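Local coordinates for protein cytochrome P450 (Novosphingobium aromaticivorans, PDB 3OFT) that is a haem-binding member of the cytochrome P450 family, holding its iron porphyrin inside a largely helical fold with smaller beta sheets, at residues V309-L313 with R334-M338; F149-V155 with Y189-F193; G132-V137 with T388-W394. The contacts are given in a common frame with arbitrary orientation. Residues are numbered along the deposited sequence.

Contact 1 of 3, residues V309-L313 with R334-M338; sequences VLHNL and RHTTM. With HEM (protoporphyrin IX containing Fe), chain D.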
loop_
_atom_site.group_PDB
_atom_site.type_symbol
_atom_site.label_atom_id
_atom_site.label_comp_id
_atom_site.label_asym_id
_atom_site.label_seq_id
_atom_site.Cartn_x
_atom_site.Cartn_y
_atom_site.Cartn_z
ATOM N N VAL A 309 0.395 4.915 -10.138
ATOM C CA VAL A 309 -0.397 6.093 -10.534
ATOM C C VAL A 309 -0.290 6.351 -12.054
ATOM O O VAL A 309 -1.260 6.769 -12.661
ATOM C CB VAL A 309 -0.026 7.376 -9.708
ATOM C CG1 VAL A 309 1.411 7.819 -10.018
ATOM C CG2 VAL A 309 -1.051 8.551 -9.961
ATOM N N LEU A 310 0.852 6.031 -12.676
ATOM C CA LEU A 310 1.050 6.332 -14.083
ATOM C C LEU A 310 0.479 5.241 -15.000
ATOM O O LEU A 310 0.485 5.375 -16.213
ATOM C CB LEU A 310 2.555 6.569 -14.317
ATOM C CG LEU A 310 3.025 8.021 -14.348
ATOM C CD1 LEU A 310 2.031 9.171 -13.871
ATOM C CD2 LEU A 310 4.489 8.291 -14.124
ATOM N N HIS A 311 -0.018 4.144 -14.435
ATOM C CA HIS A 311 -0.975 3.301 -15.201
ATOM C C HIS A 311 -2.409 3.772 -14.979
ATOM O O HIS A 311 -3.096 4.177 -15.956
ATOM C CB HIS A 311 -0.838 1.810 -14.831
ATOM C CG HIS A 311 -1.767 0.903 -15.579
ATOM N ND1 HIS A 311 -1.898 0.920 -16.951
ATOM C CD2 HIS A 311 -2.595 -0.066 -15.138
ATOM C CE1 HIS A 311 -2.789 0.015 -17.320
ATOM N NE2 HIS A 311 -3.210 -0.607 -16.241
ATOM N N ASN A 312 -2.879 3.714 -13.727
ATOM C CA ASN A 312 -4.281 4.067 -13.426
ATOM C C ASN A 312 -4.739 5.418 -13.929
ATOM O O ASN A 312 -5.867 5.536 -14.401
ATOM C CB ASN A 312 -4.580 4.028 -11.950
ATOM C CG ASN A 312 -4.495 2.631 -11.378
ATOM O OD1 ASN A 312 -3.766 1.767 -11.891
ATOM N ND2 ASN A 312 -5.244 2.400 -10.309
ATOM N N LEU A 313 -3.898 6.431 -13.809
ATOM C CA LEU A 313 -4.344 7.773 -14.140
ATOM C C LEU A 313 -3.830 8.307 -15.486
ATOM O O LEU A 313 -3.887 9.526 -15.725
ATOM C CB LEU A 313 -3.999 8.744 -12.992
ATOM C CG LEU A 313 -4.626 8.387 -11.624
ATOM C CD1 LEU A 313 -4.359 9.527 -10.668
ATOM C CD2 LEU A 313 -6.179 8.116 -11.708
ATOM N N ARG A 334 -7.689 -5.340 -13.346
ATOM C CA ARG A 334 -7.321 -4.684 -14.605
ATOM C C ARG A 334 -6.585 -3.362 -14.422
ATOM O O ARG A 334 -6.026 -2.824 -15.375
ATOM C CB ARG A 334 -8.526 -4.508 -15.527
ATOM C CG ARG A 334 -8.878 -5.851 -16.225
ATOM C CD ARG A 334 -10.151 -5.749 -17.037
ATOM N NE ARG A 334 -9.969 -4.984 -18.273
ATOM C CZ ARG A 334 -10.960 -4.457 -19.001
ATOM N NH1 ARG A 334 -12.226 -4.587 -18.619
ATOM N NH2 ARG A 334 -10.680 -3.793 -20.116
ATOM N N HIS A 335 -6.570 -2.838 -13.206
ATOM C CA HIS A 335 -5.701 -1.692 -12.956
ATOM C C HIS A 335 -4.586 -2.125 -11.994
ATOM O O HIS A 335 -4.441 -3.318 -11.685
ATOM C CB HIS A 335 -6.491 -0.454 -12.477
ATOM C CG HIS A 335 -7.228 -0.660 -11.182
ATOM N ND1 HIS A 335 -6.603 -0.638 -9.957
ATOM C CD2 HIS A 335 -8.543 -0.824 -10.928
ATOM C CE1 HIS A 335 -7.497 -0.851 -9.002
ATOM N NE2 HIS A 335 -8.689 -0.923 -9.563
ATOM N N THR A 336 -3.792 -1.164 -11.561
ATOM C CA THR A 336 -2.490 -1.486 -10.963
ATOM C C THR A 336 -2.371 -1.047 -9.506
ATOM O O THR A 336 -1.277 -1.083 -8.940
ATOM C CB THR A 336 -1.361 -0.990 -11.912
ATOM O OG1 THR A 336 -1.536 -1.621 -13.196
ATOM C CG2 THR A 336 0.024 -1.376 -11.420
ATOM N N THR A 337 -3.493 -0.678 -8.858
ATOM C CA THR A 337 -3.403 -0.246 -7.443
ATOM C C THR A 337 -2.716 -1.326 -6.578
ATOM O O THR A 337 -1.890 -1.002 -5.711
ATOM C CB THR A 337 -4.778 0.124 -6.837
ATOM O OG1 THR A 337 -5.310 1.215 -7.587
ATOM C CG2 THR A 337 -4.613 0.557 -5.348
ATOM N N MET A 338 -3.039 -2.593 -6.849
ATOM C CA MET A 338 -2.535 -3.699 -6.076
ATOM C C MET A 338 -1.378 -4.425 -6.791
ATOM O O MET A 338 -0.951 -5.477 -6.353
ATOM C CB MET A 338 -3.694 -4.669 -5.805
ATOM C CG MET A 338 -4.952 -3.989 -5.235
ATOM S SD MET A 338 -4.640 -3.128 -3.696
ATOM C CE MET A 338 -4.052 -4.438 -2.764
HETATM C CHA HEM D . 2.028 -6.810 -2.431
HETATM C CHB HEM D . -0.435 -2.613 -2.561
HETATM C CHC HEM D . -2.725 -3.863 1.500
HETATM C CHD HEM D . 0.420 -7.439 2.159
HETATM C C1A HEM D . 1.496 -5.600 -2.838
HETATM C C2A HEM D . 1.799 -4.953 -4.092
HETATM C C3A HEM D . 1.138 -3.803 -4.158
HETATM C C4A HEM D . 0.398 -3.650 -2.904
HETATM C CMA HEM D . 1.236 -2.797 -5.332
HETATM C CAA HEM D . 2.709 -5.535 -5.213
HETATM C CBA HEM D . 4.144 -5.225 -4.851
HETATM C CGA HEM D . 5.118 -5.656 -5.938
HETATM O O1A HEM D . 6.361 -5.569 -5.690
HETATM O O2A HEM D . 4.724 -6.088 -7.067
HETATM C C1B HEM D . -1.297 -2.575 -1.473
HETATM C C2B HEM D . -2.287 -1.563 -1.210
HETATM C C3B HEM D . -2.915 -1.932 -0.077
HETATM C C4B HEM D . -2.329 -3.174 0.386
HETATM C CMB HEM D . -2.525 -0.333 -2.106
HETATM C CAB HEM D . -4.031 -1.263 0.731
HETATM C CBB HEM D . -4.563 -0.069 0.410
HETATM C C1C HEM D . -2.117 -4.938 2.079
HETATM C C2C HEM D . -2.534 -5.639 3.286
HETATM C C3C HEM D . -1.612 -6.626 3.469
HETATM C C4C HEM D . -0.690 -6.625 2.357
HETATM C CMC HEM D . -3.761 -5.248 4.171
HETATM C CAC HEM D . -1.513 -7.726 4.554
HETATM C CBC HEM D . -1.941 -7.545 5.799
HETATM C C1D HEM D . 1.102 -7.620 1.001
HETATM C C2D HEM D . 2.098 -8.663 0.798
HETATM C C3D HEM D . 2.554 -8.484 -0.638
HETATM C C4D HEM D . 1.852 -7.348 -1.166
HETATM C CMD HEM D . 2.544 -9.769 1.820
HETATM C CAD HEM D . 3.612 -9.388 -1.335
HETATM C CBD HEM D . 2.818 -10.339 -2.247
HETATM C CGD HEM D . 3.866 -11.093 -3.073
HETATM O O1D HEM D . 5.039 -10.677 -3.169
HETATM O O2D HEM D . 3.536 -12.104 -3.702
HETATM N NA HEM D . 0.610 -4.780 -2.136
HETATM N NB HEM D . -1.399 -3.551 -0.503
HETATM N NC HEM D . -1.030 -5.595 1.525
HETATM N ND HEM D . 1.004 -6.859 -0.159
HETATM FE FE HEM D . -0.256 -5.238 -0.352
HETATM O O HOH W 1 1.452 -4.008 0.782
#
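Arg334 enters the contact with its backbone, which borders the edge of the His311 ring, while its side chain leads away into solvent. The two backbones come nearest at His335, whose CA lies 6.0 Å from Asn312 CA. Its ring turns back along its own segment, and its ND1 accepts a hydrogen bond from Thr337 N at 3.3 Å, a bond within the loop itself. Thr336 gives the firmest bond between the segments, its N donating to Asn312 OD1 at 2.9 Å. The same Asn312 amide works in both directions, since its ND2 makes a weak hydrogen bond to Thr337 OG1 at 3.0 Å. One side chain at the end of a single helical turn, closed by Leu313 N to Val309 O at 2.9 Å, thus holds two successive loop residues. Beyond it the loop reaches the haem: Thr337 O lies 3.6 Å and Met338 C 3.4 Å from the porphyrin methyl CMA, as expected for the P450 haem-binding loop leading to Cys345. Further polar partners tie the junction in place, Arg58 of helix 54-62 for Thr336 OG1, and Met275 O and Arg276 O of helix 267-277, the ExxR-bearing K helix, for Thr337 OG1 and Asn312 ND2. Helix 309-312 itself rests on Phe27 and Trp30 of helix 26-31, so the contact is wedged among three helices.

Contact 2 of 3, residues F149-V155 with Y189-F193; sequences FLTLIDV and YLWPF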
loop_
_atom_site.group_PDB
_atom_site.type_symbol
_atom_site.label_atom_id
_atom_site.label_comp_id
_atom_site.label_asym_id
_atom_site.label_seq_id
_atom_site.Cartn_x
_atom_site.Cartn_y
_atom_site.Cartn_z
ATOM N N PHE A 149 -4.541 -4.896 12.584
ATOM C CA PHE A 149 -3.521 -5.957 12.642
ATOM C C PHE A 149 -3.694 -6.812 13.878
ATOM O O PHE A 149 -3.623 -8.050 13.819
ATOM C CB PHE A 149 -2.139 -5.343 12.725
ATOM C CG PHE A 149 -1.048 -6.358 12.882
ATOM C CD1 PHE A 149 -0.636 -7.125 11.788
ATOM C CD2 PHE A 149 -0.470 -6.582 14.134
ATOM C CE1 PHE A 149 0.392 -8.072 11.949
ATOM C CE2 PHE A 149 0.558 -7.519 14.293
ATOM C CZ PHE A 149 0.987 -8.257 13.187
ATOM N N LEU A 150 -3.862 -6.140 15.015
ATOM C CA LEU A 150 -4.017 -6.835 16.303
ATOM C C LEU A 150 -5.246 -7.747 16.310
ATOM O O LEU A 150 -5.250 -8.844 16.932
ATOM C CB LEU A 150 -4.159 -5.791 17.418
ATOM C CG LEU A 150 -2.931 -5.296 18.183
ATOM C CD1 LEU A 150 -1.602 -5.860 17.715
ATOM C CD2 LEU A 150 -2.908 -3.798 18.400
ATOM N N THR A 151 -6.307 -7.293 15.637
ATOM C CA THR A 151 -7.485 -8.142 15.377
ATOM C C THR A 151 -7.181 -9.331 14.469
ATOM O O THR A 151 -7.578 -10.470 14.796
ATOM C CB THR A 151 -8.685 -7.301 14.845
ATOM O OG1 THR A 151 -8.948 -6.266 15.795
ATOM C CG2 THR A 151 -9.947 -8.140 14.708
ATOM N N LEU A 152 -6.460 -9.111 13.372
ATOM C CA LEU A 152 -6.129 -10.208 12.436
ATOM C C LEU A 152 -5.335 -11.356 13.087
ATOM O O LEU A 152 -5.568 -12.521 12.771
ATOM C CB LEU A 152 -5.317 -9.737 11.218
ATOM C CG LEU A 152 -5.770 -8.609 10.280
ATOM C CD1 LEU A 152 -4.690 -8.230 9.223
ATOM C CD2 LEU A 152 -7.106 -8.894 9.626
ATOM N N ILE A 153 -4.413 -11.034 13.978
ATOM C CA ILE A 153 -3.649 -12.075 14.674
ATOM C C ILE A 153 -4.290 -12.539 15.997
ATOM O O ILE A 153 -3.777 -13.442 16.676
ATOM C CB ILE A 153 -2.172 -11.698 14.822
ATOM C CG1 ILE A 153 -1.966 -10.510 15.763
ATOM C CG2 ILE A 153 -1.589 -11.420 13.442
ATOM C CD1 ILE A 153 -0.569 -10.491 16.293
ATOM N N ASP A 154 -5.430 -11.923 16.319
ATOM C CA ASP A 154 -6.222 -12.220 17.503
ATOM C C ASP A 154 -5.434 -12.131 18.833
ATOM O O ASP A 154 -5.386 -13.097 19.600
ATOM C CB ASP A 154 -6.920 -13.572 17.332
ATOM C CG ASP A 154 -8.083 -13.760 18.312
ATOM O OD1 ASP A 154 -8.510 -14.916 18.506
ATOM O OD2 ASP A 154 -8.544 -12.752 18.904
ATOM N N VAL A 155 -4.835 -10.972 19.116
ATOM C CA VAL A 155 -4.151 -10.752 20.423
ATOM C C VAL A 155 -5.191 -10.652 21.544
ATOM O O VAL A 155 -6.292 -10.195 21.290
ATOM C CB VAL A 155 -3.294 -9.460 20.460
ATOM C CG1 VAL A 155 -2.362 -9.391 19.243
ATOM C CG2 VAL A 155 -4.193 -8.224 20.534
ATOM N N TYR A 189 8.847 -6.977 18.340
ATOM C CA TYR A 189 7.398 -6.820 18.502
ATOM C C TYR A 189 6.569 -8.052 18.092
ATOM O O TYR A 189 5.623 -8.451 18.794
ATOM C CB TYR A 189 6.973 -5.668 17.624
ATOM C CG TYR A 189 5.529 -5.294 17.706
ATOM C CD1 TYR A 189 4.692 -5.435 16.594
ATOM C CD2 TYR A 189 4.998 -4.764 18.876
ATOM C CE1 TYR A 189 3.368 -5.037 16.645
ATOM C CE2 TYR A 189 3.661 -4.360 18.938
ATOM C CZ TYR A 189 2.857 -4.502 17.809
ATOM O OH TYR A 189 1.546 -4.109 17.855
ATOM N N LEU A 190 6.916 -8.625 16.941
ATOM C CA LEU A 190 6.216 -9.769 16.383
ATOM C C LEU A 190 6.576 -11.079 17.080
ATOM O O LEU A 190 5.757 -12.004 17.110
ATOM C CB LEU A 190 6.515 -9.903 14.865
ATOM C CG LEU A 190 5.920 -8.744 14.018
ATOM C CD1 LEU A 190 6.396 -8.856 12.577
ATOM C CD2 LEU A 190 4.353 -8.661 14.095
ATOM N N TRP A 191 7.811 -11.195 17.567
ATOM C CA TRP A 191 8.242 -12.504 18.075
ATOM C C TRP A 191 7.297 -13.169 19.101
ATOM O O TRP A 191 7.023 -14.359 18.990
ATOM C CB TRP A 191 9.717 -12.554 18.557
ATOM C CG TRP A 191 10.014 -13.986 19.001
ATOM C CD1 TRP A 191 10.206 -14.433 20.292
ATOM C CD2 TRP A 191 10.016 -15.153 18.169
ATOM N NE1 TRP A 191 10.357 -15.806 20.292
ATOM C CE2 TRP A 191 10.253 -16.265 19.004
ATOM C CE3 TRP A 191 9.865 -15.364 16.785
ATOM C CZ2 TRP A 191 10.337 -17.552 18.509
ATOM C CZ3 TRP A 191 9.956 -16.634 16.297
ATOM C CH2 TRP A 191 10.182 -17.727 17.158
ATOM N N PRO A 192 6.786 -12.412 20.097
ATOM C CA PRO A 192 5.928 -13.159 21.041
ATOM C C PRO A 192 4.691 -13.793 20.372
ATOM O O PRO A 192 4.271 -14.901 20.751
ATOM C CB PRO A 192 5.538 -12.114 22.088
ATOM C CG PRO A 192 6.579 -11.039 21.993
ATOM C CD PRO A 192 7.056 -11.026 20.547
ATOM N N PHE A 193 4.113 -13.106 19.381
ATOM C CA PHE A 193 2.958 -13.646 18.656
ATOM C C PHE A 193 3.280 -14.913 17.866
ATOM O O PHE A 193 2.494 -15.867 17.868
ATOM C CB PHE A 193 2.374 -12.631 17.638
ATOM C CG PHE A 193 2.242 -11.216 18.155
ATOM C CD1 PHE A 193 1.739 -10.945 19.436
ATOM C CD2 PHE A 193 2.600 -10.136 17.327
ATOM C CE1 PHE A 193 1.616 -9.616 19.885
ATOM C CE2 PHE A 193 2.433 -8.798 17.754
ATOM C CZ PHE A 193 1.962 -8.544 19.050
#
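The end of helix 144-152 and the turn after it meet helix 179-199 mainly through apolar side chains. By their order in the chain these helices correspond to the E-helix region and the G helix of P450s, with the F helix, 160-171, between them in sequence. Phe149, in the last turn of helix 144-152, points at the partner helix and slips its ring among three side chains: CZ lies 3.5 Å from Leu190 CD2, while CE2 is 4.1 Å from Phe193 CE2 and 4.4 Å from Tyr189 CE1. Leu150 leaves its helix sideways yet still brings CD1 to 3.6 Å from Tyr189 OH; that hydroxyl has its polar partner elsewhere, in Leu163 O. Thr151 and Leu152 face other parts of the fold, and the next contact comes one turn after Phe149, at Ile153. Here the backbones are nearest, Ile153 CA lying 7.9 Å from Phe193 CA. With its first side-chain torsion at p and the second at t, Ile153 sets CD1 over the face of the Phe193 ring, 3.6 Å from the centroid and 23° off the normal, a CH-pi contact. The helix then ends in a Schellman motif: Asp154 has positive phi, its N bonds to Thr151 O at 3.0 Å, and Val155 N bonds to Leu150 O at 3.1 Å. This reversal brings Val155 back to the interface, where CG1 lies 4.0 Å from Phe193 CE1. Around this cluster, helix 160-171 packs against Tyr189 and Phe193, Phe206 of helix 205-210 covers Ile153 and Leu190, and the long helix 221-252 meets Phe149 and Leu190 through Leu232.

Contact 3 of 3, residues G132-V137 with T388-W394; sequences GSCDFV and TALPLVW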
loop_
_atom_site.group_PDB
_atom_site.type_symbol
_atom_site.label_atom_id
_atom_site.label_comp_id
_atom_site.label_asym_id
_atom_site.label_seq_id
_atom_site.Cartn_x
_atom_site.Cartn_y
_atom_site.Cartn_z
ATOM N N GLY A 132 -15.842 17.353 16.946
ATOM C CA GLY A 132 -16.156 18.282 15.858
ATOM C C GLY A 132 -15.016 18.609 14.919
ATOM O O GLY A 132 -15.169 19.407 14.000
ATOM N N SER A 133 -13.853 17.999 15.153
ATOM C CA SER A 133 -12.722 18.151 14.284
ATOM C C SER A 133 -11.701 17.058 14.563
ATOM O O SER A 133 -11.707 16.437 15.622
ATOM C CB SER A 133 -12.069 19.520 14.480
ATOM O OG SER A 133 -11.441 19.572 15.727
ATOM N N CYS A 134 -10.819 16.812 13.604
ATOM C CA CYS A 134 -9.708 15.894 13.858
ATOM C C CYS A 134 -8.609 16.186 12.881
ATOM O O CYS A 134 -8.833 16.842 11.860
ATOM C CB CYS A 134 -10.130 14.417 13.760
ATOM S SG CYS A 134 -10.616 13.898 12.092
ATOM N N ASP A 135 -7.412 15.702 13.213
ATOM C CA ASP A 135 -6.315 15.626 12.256
ATOM C C ASP A 135 -6.388 14.182 11.790
ATOM O O ASP A 135 -5.873 13.282 12.433
ATOM C CB ASP A 135 -4.988 15.999 12.948
ATOM C CG ASP A 135 -5.008 17.429 13.532
ATOM O OD1 ASP A 135 -4.807 17.589 14.768
ATOM O OD2 ASP A 135 -5.250 18.390 12.749
ATOM N N PHE A 136 -7.057 13.971 10.664
ATOM C CA PHE A 136 -7.492 12.634 10.272
ATOM C C PHE A 136 -6.336 11.661 10.057
ATOM O O PHE A 136 -6.476 10.485 10.354
ATOM C CB PHE A 136 -8.349 12.703 9.016
ATOM C CG PHE A 136 -8.922 11.369 8.606
ATOM C CD1 PHE A 136 -10.129 10.949 9.130
ATOM C CD2 PHE A 136 -8.230 10.525 7.718
ATOM C CE1 PHE A 136 -10.669 9.716 8.772
ATOM C CE2 PHE A 136 -8.752 9.290 7.355
ATOM C CZ PHE A 136 -10.000 8.896 7.883
ATOM N N VAL A 137 -5.215 12.137 9.541
ATOM C CA VAL A 137 -4.069 11.260 9.330
ATOM C C VAL A 137 -3.553 10.755 10.674
ATOM O O VAL A 137 -3.370 9.542 10.846
ATOM C CB VAL A 137 -2.932 11.936 8.519
ATOM C CG1 VAL A 137 -1.661 11.079 8.510
ATOM C CG2 VAL A 137 -3.405 12.263 7.114
ATOM N N THR A 388 -0.166 13.833 4.578
ATOM C CA THR A 388 0.514 14.014 5.866
ATOM C C THR A 388 -0.331 14.869 6.810
ATOM O O THR A 388 -0.138 14.808 8.026
ATOM C CB THR A 388 1.898 14.652 5.668
ATOM O OG1 THR A 388 1.767 15.840 4.875
ATOM C CG2 THR A 388 2.815 13.669 4.937
ATOM N N ALA A 389 -1.222 15.700 6.271
ATOM C CA ALA A 389 -2.259 16.320 7.128
ATOM C C ALA A 389 -3.579 16.422 6.387
ATOM O O ALA A 389 -3.643 16.764 5.181
ATOM C CB ALA A 389 -1.839 17.704 7.695
ATOM N N LEU A 390 -4.625 16.088 7.121
ATOM C CA LEU A 390 -5.968 16.154 6.627
ATOM C C LEU A 390 -6.918 16.661 7.707
ATOM O O LEU A 390 -7.522 15.887 8.422
ATOM C CB LEU A 390 -6.383 14.758 6.095
ATOM C CG LEU A 390 -7.774 14.571 5.517
ATOM C CD1 LEU A 390 -8.085 15.644 4.441
ATOM C CD2 LEU A 390 -7.896 13.136 4.955
ATOM N N PRO A 391 -7.038 17.990 7.836
ATOM C CA PRO A 391 -7.831 18.569 8.912
ATOM C C PRO A 391 -9.312 18.632 8.527
ATOM O O PRO A 391 -9.685 19.351 7.577
ATOM C CB PRO A 391 -7.243 19.983 9.041
ATOM C CG PRO A 391 -6.817 20.340 7.632
ATOM C CD PRO A 391 -6.336 19.016 7.019
ATOM N N LEU A 392 -10.140 17.886 9.265
ATOM C CA LEU A 392 -11.579 17.806 9.034
ATOM C C LEU A 392 -12.333 18.536 10.128
ATOM O O LEU A 392 -11.822 18.657 11.232
ATOM C CB LEU A 392 -12.021 16.337 9.035
ATOM C CG LEU A 392 -11.298 15.470 7.976
ATOM C CD1 LEU A 392 -11.833 14.043 8.028
ATOM C CD2 LEU A 392 -11.474 16.068 6.585
ATOM N N VAL A 393 -13.554 18.978 9.815
ATOM C CA VAL A 393 -14.456 19.626 10.749
ATOM C C VAL A 393 -15.879 19.136 10.457
ATOM O O VAL A 393 -16.195 18.725 9.318
ATOM C CB VAL A 393 -14.381 21.191 10.664
ATOM C CG1 VAL A 393 -13.005 21.697 11.042
ATOM C CG2 VAL A 393 -14.772 21.725 9.241
ATOM N N TRP A 394 -16.702 19.119 11.499
ATOM C CA TRP A 394 -18.096 18.734 11.413
ATOM C C TRP A 394 -18.846 19.270 12.631
ATOM O O TRP A 394 -18.238 19.676 13.631
ATOM C CB TRP A 394 -18.255 17.204 11.271
ATOM C CG TRP A 394 -17.719 16.456 12.436
ATOM C CD1 TRP A 394 -18.400 16.109 13.567
ATOM C CD2 TRP A 394 -16.372 15.972 12.602
ATOM N NE1 TRP A 394 -17.548 15.438 14.445
ATOM C CE2 TRP A 394 -16.306 15.346 13.874
ATOM C CE3 TRP A 394 -15.206 16.029 11.809
ATOM C CZ2 TRP A 394 -15.137 14.762 14.372
ATOM C CZ3 TRP A 394 -14.028 15.445 12.314
ATOM C CH2 TRP A 394 -14.008 14.814 13.585
HETATM O O HOH W 2 -3.937 15.122 9.973
#
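Strands 133-135 and 391-394 run antiparallel, their axes 4.8 Å apart at closest and their directions at 168°. Cys134 and Leu392 form the hydrogen-bonded pair, with Cys134 N to Leu392 O at 3.2 Å and Leu392 N to Cys134 O at 3.1 Å, flanked by the non-hydrogen-bonded pairs Ser133-Val393 and Asp135-Pro391. The ladder extends through Trp394 N to Gly132 O at 2.9 Å and Phe136 N to Leu390 O at 3.0 Å; past it, water 2 accepts from both Val137 N (3.3 Å) and Leu390 N (3.1 Å), bridging the segments where a helix begins. Gly132, at positive phi, lays its CA over the five-membered ring of Trp394, 3.6 Å from the centroid, a CH-pi contact. Cys134 SG makes a sulfur-aromatic contact at the edge of the Trp394 six-membered ring, 4.9 Å from that centroid. On the same face as Cys134 and Leu392, Phe136 adds CD1 to Leu392 CD1 at 3.7 Å and CD2 to Leu390 CD2 at 3.8 Å. Helix 221-252 covers these apolar residues through Ile243, Ala247, Leu248 and Ala251, while strand 369-371 pairs with the other edge of the C-terminal strand, consistent with the small β3 sheet of P450s.

In the fold
Contacts 1 and 2 are buried, on opposite sides of the chain's centre; contact 3 is only partly buried, with Asp135 and Thr388 exposed. Their chemistry follows their place. Contact 1, beside the haem, relies on polar bonds from one asparagine to a loop, to its backbone and, weakly, to a threonine side chain; contact 2 is a largely apolar aromatic-aliphatic cluster between a helix end and a helix; contact 3 is a backbone ladder with an apolar face. Contact 3 spans the longest sequence separation and encloses the other two, which follow in series along the chain. Helix 221-252 lines both contact 2 and contact 3, and helices 136-141 and 144-152 are consecutive, yet none of the three contacts touches another.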